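B-agarase (PDB 5Z6P) is a family 50 glycoside hydrolase with agarase activity, probably cleaving beta-galactosidic linkages in agarose chains. Local coordinates at residues I518-S532 with L570-V584. Residues are numbered along the deposited sequence; the frame is centred on the assembly and turned at random.
Sequences IDGHYGIAIHTLGRS and LAKGVKGLTHNSAQV
Leu570 O and Leu529 O approach each other at the end of helix 567-572, and Lys539 of helix 537-550 ties the two segments together there, its NZ bonding to Leu570 O on one side and to Leu529 O and Arg531 O on the other. Ser532 meets the next two residues backbone-first: its CA lies close to Ala571 O and 3.3 Å from Lys572 O, both CA-H...O contacts. Gly573 is the first residue to leave helical backbone angles, with positive phi, and its CA makes CA-H...O contacts with the carbonyls of Leu529, Gly530 and Arg531. Val574 N then gives a nearly straight hydrogen bond to Leu529 O (2.9 Å, 173° at the hydrogen). Val574 O lies 3.1 Å from Gly530 CA, and one water donates to both this oxygen and Ile526 O. Lys575, extended beyond CG, runs its aliphatic chain past Gly530, with CE 3.6 Å from Gly530 O. Further on, Leu577 crosses Leu529 at about a right angle, CD1 against CD1, with Trp560 packing on both.

His579 points at the first segment from a backbone with positive phi. Its CG stands beside the backbone N (chi1 -52°), which puts the ring against Ile518 and Ile526; Ile526 CD1 sits over one ring face in a CH-pi contact, 3.9 Å from the centroid. NE2 makes a weak bond to Asp519 OD1 at the ring edge, while ND1 is bonded to Tyr587 OH. Asn580 and Gln583 exchange backbone-to-side-chain bonds in a capping box that starts helix 581-609. Val584 finishes the walk: CG2 meets Ile518 CD1 tip to tip, and CG1 touches Tyr522 CE2 at 3.7 Å. The whole is the loop that joins helix 567-572 to the capped start of helix 581-609, packed along helices 518-521 and 523-530 within the part of the chain that resembles beta-galactosidases.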
ATOM      1  N   ILE A 518      17.668   0.905  15.533  1.00 20.52           N
ATOM      2  CA  ILE A 518      18.968   0.917  14.858  1.00 21.23           C
ATOM      3  C   ILE A 518      19.108  -0.215  13.858  1.00 23.49           C
ATOM      4  O   ILE A 518      19.506   0.003  12.712  1.00 18.34           O
ATOM      5  CB  ILE A 518      20.138   0.807  15.849  1.00 24.12           C
ATOM      6  CG1 ILE A 518      20.078   1.929  16.876  1.00 27.10           C
ATOM      7  CG2 ILE A 518      21.483   0.815  15.099  1.00 21.18           C
ATOM      8  CD1 ILE A 518      20.248   3.270  16.275  1.00 26.48           C
ATOM      9  N   ASP A 519      18.770  -1.428  14.300  1.00 21.43           N
ATOM     10  CA  ASP A 519      18.965  -2.612  13.480  1.00 20.73           C
ATOM     11  C   ASP A 519      18.070  -2.593  12.254  1.00 22.53           C
ATOM     12  O   ASP A 519      18.435  -3.115  11.211  1.00 24.31           O
ATOM     13  CB  ASP A 519      18.715  -3.891  14.291  1.00 28.27           C
ATOM     14  CG  ASP A 519      19.902  -4.271  15.162  1.00 37.16           C
ATOM     15  OD1 ASP A 519      20.809  -4.982  14.671  1.00 39.02           O
ATOM     16  OD2 ASP A 519      19.934  -3.863  16.342  1.00 40.40           O
ATOM     17  N   GLY A 520      16.888  -2.006  12.387  1.00 23.56           N
ATOM     18  CA  GLY A 520      15.989  -1.884  11.254  1.00 21.92           C
ATOM     19  C   GLY A 520      16.448  -0.793  10.303  1.00 18.18           C
ATOM     20  O   GLY A 520      16.631  -1.014   9.121  1.00 19.99           O
ATOM     21  N   HIS A 521      16.644   0.393  10.855  1.00 21.25           N
ATOM     22  CA  HIS A 521      17.034   1.572  10.099  1.00 18.86           C
ATOM     23  C   HIS A 521      18.315   1.326   9.280  1.00 19.71           C
ATOM     24  O   HIS A 521      18.335   1.535   8.066  1.00 15.43           O
ATOM     25  CB  HIS A 521      17.208   2.745  11.076  1.00 16.56           C
ATOM     26  CG  HIS A 521      17.447   4.074  10.426  1.00 17.17           C
ATOM     27  ND1 HIS A 521      17.171   5.262  11.065  1.00 17.05           N
ATOM     28  CD2 HIS A 521      17.973   4.407   9.222  1.00 16.94           C
ATOM     29  CE1 HIS A 521      17.499   6.271  10.278  1.00 15.95           C
ATOM     30  NE2 HIS A 521      17.988   5.777   9.155  1.00 18.36           N
ATOM     31  N   TYR A 522      19.365   0.873   9.954  1.00 15.06           N
ATOM     32  CA  TYR A 522      20.677   0.702   9.334  1.00 16.45           C
ATOM     33  C   TYR A 522      21.011  -0.771   9.078  1.00 16.41           C
ATOM     34  O   TYR A 522      22.167  -1.123   8.918  1.00 17.84           O
ATOM     35  CB  TYR A 522      21.756   1.363  10.213  1.00 14.78           C
ATOM     36  CG  TYR A 522      21.515   2.840  10.409  1.00 15.32           C
ATOM     37  CD1 TYR A 522      21.813   3.744   9.403  1.00 15.32           C
ATOM     38  CD2 TYR A 522      20.948   3.331  11.581  1.00 18.15           C
ATOM     39  CE1 TYR A 522      21.561   5.082   9.550  1.00 16.42           C
ATOM     40  CE2 TYR A 522      20.702   4.691  11.740  1.00 17.59           C
ATOM     41  CZ  TYR A 522      21.011   5.549  10.715  1.00 14.47           C
ATOM     42  OH  TYR A 522      20.795   6.883  10.836  1.00 18.57           O
ATOM     43  N   GLY A 523      19.987  -1.622   9.025  1.00 17.52           N
ATOM     44  CA  GLY A 523      20.154  -3.035   8.716  1.00 16.75           C
ATOM     45  C   GLY A 523      21.053  -3.373   7.526  1.00 17.42           C
ATOM     46  O   GLY A 523      21.843  -4.308   7.588  1.00 14.96           O
ATOM     47  N   ILE A 524      20.942  -2.607   6.446  1.00 15.24           N
ATOM     48  CA  ILE A 524      21.765  -2.843   5.265  1.00 15.51           C
ATOM     49  C   ILE A 524      23.240  -2.559   5.561  1.00 15.90           C
ATOM     50  O   ILE A 524      24.120  -3.275   5.109  1.00 17.83           O
ATOM     51  CB  ILE A 524      21.290  -1.981   4.058  1.00 14.35           C
ATOM     52  CG1 ILE A 524      19.919  -2.445   3.560  1.00 13.77           C
ATOM     53  CG2 ILE A 524      22.283  -2.050   2.920  1.00 15.87           C
ATOM     54  CD1 ILE A 524      19.232  -1.422   2.648  1.00 16.86           C
ATOM     55  N   ALA A 525      23.502  -1.511   6.330  1.00 16.19           N
ATOM     56  CA  ALA A 525      24.866  -1.198   6.725  1.00 17.90           C
ATOM     57  C   ALA A 525      25.424  -2.302   7.621  1.00 18.35           C
ATOM     58  O   ALA A 525      26.512  -2.814   7.381  1.00 19.50           O
ATOM     59  CB  ALA A 525      24.925   0.138   7.422  1.00 14.99           C
ATOM     60  N   ILE A 526      24.656  -2.679   8.632  1.00 18.31           N
ATOM     61  CA  ILE A 526      25.088  -3.636   9.639  1.00 18.57           C
ATOM     62  C   ILE A 526      25.348  -5.030   9.055  1.00 21.29           C
ATOM     63  O   ILE A 526      26.395  -5.614   9.307  1.00 19.76           O
ATOM     64  CB  ILE A 526      24.053  -3.715  10.780  1.00 16.74           C
ATOM     65  CG1 ILE A 526      23.941  -2.339  11.449  1.00 15.14           C
ATOM     66  CG2 ILE A 526      24.436  -4.808  11.788  1.00 17.09           C
ATOM     67  CD1 ILE A 526      22.850  -2.208  12.474  1.00 16.71           C
ATOM     68  N   HIS A 527      24.401  -5.547   8.275  1.00 17.06           N
ATOM     69  CA  HIS A 527      24.557  -6.864   7.672  1.00 19.21           C
ATOM     70  C   HIS A 527      25.728  -6.913   6.689  1.00 19.46           C
ATOM     71  O   HIS A 527      26.525  -7.838   6.712  1.00 15.87           O
ATOM     72  CB  HIS A 527      23.279  -7.294   6.945  1.00 17.65           C
ATOM     73  CG  HIS A 527      23.347  -8.684   6.401  1.00 19.22           C
ATOM     74  ND1 HIS A 527      23.698  -8.959   5.099  1.00 19.21           N
ATOM     75  CD2 HIS A 527      23.128  -9.882   6.996  1.00 19.88           C
ATOM     76  CE1 HIS A 527      23.683 -10.269   4.911  1.00 23.23           C
ATOM     77  NE2 HIS A 527      23.346 -10.849   6.051  1.00 23.24           N
ATOM     78  N   THR A 528      25.811  -5.913   5.827  1.00 17.87           N
ATOM     79  CA  THR A 528      26.871  -5.852   4.831  1.00 20.25           C
ATOM     80  C   THR A 528      28.269  -5.783   5.476  1.00 16.79           C
ATOM     81  O   THR A 528      29.181  -6.457   5.015  1.00 16.42           O
ATOM     82  CB  THR A 528      26.652  -4.671   3.878  1.00 14.59           C
ATOM     83  OG1 THR A 528      25.422  -4.864   3.165  1.00 17.24           O
ATOM     84  CG2 THR A 528      27.767  -4.564   2.888  1.00 16.23           C
ATOM     85  N   LEU A 529      28.423  -5.006   6.545  1.00 15.49           N
ATOM     86  CA  LEU A 529      29.666  -4.989   7.316  1.00 15.14           C
ATOM     87  C   LEU A 529      30.046  -6.399   7.811  1.00 17.76           C
ATOM     88  O   LEU A 529      31.227  -6.730   7.951  1.00 15.01           O
ATOM     89  CB  LEU A 529      29.563  -4.033   8.506  1.00 15.36           C
ATOM     90  CG  LEU A 529      29.730  -2.543   8.203  1.00 15.67           C
ATOM     91  CD1 LEU A 529      29.408  -1.676   9.413  1.00 15.95           C
ATOM     92  CD2 LEU A 529      31.144  -2.286   7.690  1.00 13.44           C
ATOM     93  N   GLY A 530      29.036  -7.220   8.059  1.00 17.93           N
ATOM     94  CA  GLY A 530      29.261  -8.580   8.484  1.00 17.76           C
ATOM     95  C   GLY A 530      29.808  -9.468   7.381  1.00 22.37           C
ATOM     96  O   GLY A 530      30.363 -10.512   7.673  1.00 17.89           O
ATOM     97  N   ARG A 531      29.659  -9.050   6.122  1.00 18.29           N
ATOM     98  CA  ARG A 531      30.090  -9.859   4.989  1.00 16.17           C
ATOM     99  C   ARG A 531      31.556  -9.654   4.592  1.00 19.57           C
ATOM    100  O   ARG A 531      32.197  -8.668   4.972  1.00 15.54           O
ATOM    101  CB  ARG A 531      29.183  -9.583   3.795  1.00 15.73           C
ATOM    102  CG  ARG A 531      27.732  -9.994   4.054  1.00 18.06           C
ATOM    103  CD  ARG A 531      26.830  -9.607   2.921  1.00 19.23           C
ATOM    104  NE  ARG A 531      27.220 -10.211   1.652  1.00 18.72           N
ATOM    105  CZ  ARG A 531      26.647  -9.900   0.497  1.00 17.47           C
ATOM    106  NH1 ARG A 531      25.690  -8.993   0.477  1.00 18.90           N
ATOM    107  NH2 ARG A 531      27.029 -10.475  -0.633  1.00 18.44           N
ATOM    108  N   SER A 532      32.092 -10.599   3.831  1.00 19.44           N
ATOM    109  CA  SER A 532      33.455 -10.471   3.341  1.00 19.66           C
ATOM    110  C   SER A 532      33.524  -9.642   2.047  1.00 17.99           C
ATOM    111  O   SER A 532      32.704  -9.785   1.146  1.00 17.41           O
ATOM    112  CB  SER A 532      34.066 -11.854   3.126  1.00 23.23           C
ATOM    113  OG  SER A 532      33.159 -12.683   2.429  1.00 28.56           O
ATOM    114  N   LEU A 570      38.749  -5.879   8.985  1.00 20.29           N
ATOM    115  CA  LEU A 570      37.432  -5.290   8.774  1.00 16.54           C
ATOM    116  C   LEU A 570      36.782  -5.879   7.544  1.00 14.94           C
ATOM    117  O   LEU A 570      35.634  -6.279   7.566  1.00 15.19           O
ATOM    118  CB  LEU A 570      37.530  -3.782   8.596  1.00 14.93           C
ATOM    119  CG  LEU A 570      36.205  -3.078   8.304  1.00 13.09           C
ATOM    120  CD1 LEU A 570      35.231  -3.324   9.406  1.00 13.83           C
ATOM    121  CD2 LEU A 570      36.425  -1.582   8.124  1.00 13.70           C
ATOM    122  N   ALA A 571      37.547  -5.866   6.463  1.00 13.79           N
ATOM    123  CA  ALA A 571      37.089  -6.292   5.166  1.00 15.94           C
ATOM    124  C   ALA A 571      36.543  -7.727   5.172  1.00 16.54           C
ATOM    125  O   ALA A 571      35.608  -8.023   4.449  1.00 17.97           O
ATOM    126  CB  ALA A 571      38.219  -6.162   4.155  1.00 15.27           C
ATOM    127  N   LYS A 572      37.157  -8.601   5.972  1.00 16.82           N
ATOM    128  CA  LYS A 572      36.766 -10.010   6.077  1.00 17.97           C
ATOM    129  C   LYS A 572      35.365 -10.187   6.680  1.00 19.66           C
ATOM    130  O   LYS A 572      34.651 -11.130   6.357  1.00 20.59           O
ATOM    131  CB  LYS A 572      37.801 -10.783   6.913  1.00 18.59           C
ATOM    132  CG  LYS A 572      37.342 -12.140   7.431  1.00 31.67           C
ATOM    133  CD  LYS A 572      38.516 -13.117   7.588  1.00 46.08           C
ATOM    134  CE  LYS A 572      38.145 -14.564   7.206  1.00 46.04           C
ATOM    135  NZ  LYS A 572      37.093 -14.693   6.146  1.00 42.13           N
ATOM    136  N   GLY A 573      34.983  -9.279   7.568  1.00 18.94           N
ATOM    137  CA  GLY A 573      33.642  -9.287   8.126  1.00 18.73           C
ATOM    138  C   GLY A 573      33.671  -8.963   9.603  1.00 21.11           C
ATOM    139  O   GLY A 573      34.492  -9.506  10.333  1.00 21.46           O
ATOM    140  N   VAL A 574      32.799  -8.060  10.040  1.00 18.46           N
ATOM    141  CA  VAL A 574      32.632  -7.800  11.464  1.00 19.87           C
ATOM    142  C   VAL A 574      31.168  -7.948  11.877  1.00 25.12           C
ATOM    143  O   VAL A 574      30.262  -7.469  11.200  1.00 24.43           O
ATOM    144  CB  VAL A 574      33.135  -6.399  11.873  1.00 18.61           C
ATOM    145  CG1 VAL A 574      34.607  -6.314  11.693  1.00 27.19           C
ATOM    146  CG2 VAL A 574      32.465  -5.310  11.056  1.00 17.89           C
ATOM    147  N   LYS A 575      30.959  -8.615  13.004  1.00 22.42           N
ATOM    148  CA  LYS A 575      29.627  -8.900  13.512  1.00 21.22           C
ATOM    149  C   LYS A 575      29.589  -8.610  15.004  1.00 28.23           C
ATOM    150  O   LYS A 575      30.628  -8.413  15.629  1.00 25.51           O
ATOM    151  CB  LYS A 575      29.245 -10.358  13.246  1.00 29.19           C
ATOM    152  CG  LYS A 575      29.080 -10.704  11.785  1.00 26.46           C
ATOM    153  CD  LYS A 575      28.774 -12.165  11.596  1.00 29.82           C
ATOM    154  CE  LYS A 575      28.725 -12.510  10.123  1.00 28.38           C
ATOM    155  NZ  LYS A 575      28.500 -13.962   9.881  1.00 35.45           N
ATOM    156  N   GLY A 576      28.391  -8.589  15.575  1.00 31.74           N
ATOM    157  CA  GLY A 576      28.244  -8.357  16.996  1.00 30.02           C
ATOM    158  C   GLY A 576      28.631  -6.951  17.413  1.00 30.62           C
ATOM    159  O   GLY A 576      29.117  -6.738  18.523  1.00 30.10           O
ATOM    160  N   LEU A 577      28.408  -5.991  16.515  1.00 26.14           N
ATOM    161  CA  LEU A 577      28.712  -4.594  16.786  1.00 24.92           C
ATOM    162  C   LEU A 577      27.749  -4.076  17.842  1.00 26.63           C
ATOM    163  O   LEU A 577      26.585  -4.461  17.867  1.00 25.07           O
ATOM    164  CB  LEU A 577      28.617  -3.756  15.505  1.00 22.44           C
ATOM    165  CG  LEU A 577      29.568  -4.120  14.356  1.00 26.96           C
ATOM    166  CD1 LEU A 577      29.272  -3.275  13.127  1.00 23.89           C
ATOM    167  CD2 LEU A 577      31.033  -3.986  14.761  1.00 18.31           C
ATOM    168  N   THR A 578      28.235  -3.213  18.722  1.00 26.85           N
ATOM    169  CA  THR A 578      27.416  -2.757  19.834  1.00 29.92           C
ATOM    170  C   THR A 578      26.501  -1.602  19.430  1.00 28.92           C
ATOM    171  O   THR A 578      25.579  -1.261  20.160  1.00 29.24           O
ATOM    172  CB  THR A 578      28.288  -2.333  21.030  1.00 33.13           C
ATOM    173  OG1 THR A 578      28.972  -1.109  20.728  1.00 36.27           O
ATOM    174  CG2 THR A 578      29.306  -3.423  21.342  1.00 32.26           C
ATOM    175  N   HIS A 579      26.767  -1.012  18.268  1.00 27.18           N
ATOM    176  CA  HIS A 579      25.974   0.096  17.750  1.00 20.63           C
ATOM    177  C   HIS A 579      26.037   1.336  18.655  1.00 23.42           C
ATOM    178  O   HIS A 579      25.001   1.869  19.023  1.00 24.04           O
ATOM    179  CB  HIS A 579      24.504  -0.317  17.566  1.00 23.47           C
ATOM    180  CG  HIS A 579      24.299  -1.569  16.771  1.00 23.09           C
ATOM    181  ND1 HIS A 579      25.214  -2.030  15.842  1.00 23.43           N
ATOM    182  CD2 HIS A 579      23.289  -2.467  16.764  1.00 23.86           C
ATOM    183  CE1 HIS A 579      24.774  -3.149  15.306  1.00 22.75           C
ATOM    184  NE2 HIS A 579      23.601  -3.437  15.848  1.00 25.54           N
ATOM    185  N   ASN A 580      27.232   1.820  18.999  1.00 24.68           N
ATOM    186  CA  ASN A 580      27.311   3.043  19.797  1.00 22.11           C
ATOM    187  C   ASN A 580      27.010   4.244  18.918  1.00 23.08           C
ATOM    188  O   ASN A 580      26.704   4.081  17.743  1.00 25.91           O
ATOM    189  CB  ASN A 580      28.680   3.179  20.503  1.00 25.55           C
ATOM    190  CG  ASN A 580      29.874   3.121  19.543  1.00 23.12           C
ATOM    191  OD1 ASN A 580      29.784   3.492  18.382  1.00 25.66           O
ATOM    192  ND2 ASN A 580      30.996   2.650  20.047  1.00 21.55           N
ATOM    193  N   SER A 581      27.083   5.449  19.466  1.00 23.06           N
ATOM    194  CA  SER A 581      26.658   6.612  18.689  1.00 25.68           C
ATOM    195  C   SER A 581      27.606   6.898  17.526  1.00 22.39           C
ATOM    196  O   SER A 581      27.176   7.389  16.485  1.00 22.43           O
ATOM    197  CB  SER A 581      26.522   7.849  19.577  1.00 24.65           C
ATOM    198  OG  SER A 581      27.700   8.083  20.306  1.00 34.07           O
ATOM    199  N   ALA A 582      28.884   6.576  17.692  1.00 23.65           N
ATOM    200  CA  ALA A 582      29.851   6.776  16.612  1.00 22.08           C
ATOM    201  C   ALA A 582      29.616   5.795  15.462  1.00 18.31           C
ATOM    202  O   ALA A 582      29.641   6.173  14.302  1.00 19.95           O
ATOM    203  CB  ALA A 582      31.259   6.647  17.128  1.00 20.76           C
ATOM    204  N   GLN A 583      29.391   4.532  15.791  1.00 19.43           N
ATOM    205  CA  GLN A 583      29.070   3.539  14.777  1.00 17.70           C
ATOM    206  C   GLN A 583      27.805   3.891  13.997  1.00 19.18           C
ATOM    207  O   GLN A 583      27.729   3.629  12.804  1.00 21.87           O
ATOM    208  CB  GLN A 583      28.924   2.153  15.413  1.00 19.55           C
ATOM    209  CG  GLN A 583      30.259   1.525  15.807  1.00 22.67           C
ATOM    210  CD  GLN A 583      30.106   0.272  16.661  1.00 21.94           C
ATOM    211  OE1 GLN A 583      29.191   0.164  17.467  1.00 24.24           O
ATOM    212  NE2 GLN A 583      31.025  -0.665  16.497  1.00 21.01           N
ATOM    213  N   VAL A 584      26.814   4.484  14.661  1.00 19.69           N
ATOM    214  CA  VAL A 584      25.560   4.821  13.982  1.00 16.27           C
ATOM    215  C   VAL A 584      25.771   5.978  13.003  1.00 18.37           C
ATOM    216  O   VAL A 584      25.243   5.956  11.902  1.00 19.58           O
ATOM    217  CB  VAL A 584      24.438   5.156  14.989  1.00 16.98           C
ATOM    218  CG1 VAL A 584      23.229   5.755  14.291  1.00 15.67           C
ATOM    219  CG2 VAL A 584      24.028   3.883  15.750  1.00 17.94           C
TER
HETATM  220  O   HOH W   1      27.478  -6.887  11.242  1.00 18.30           O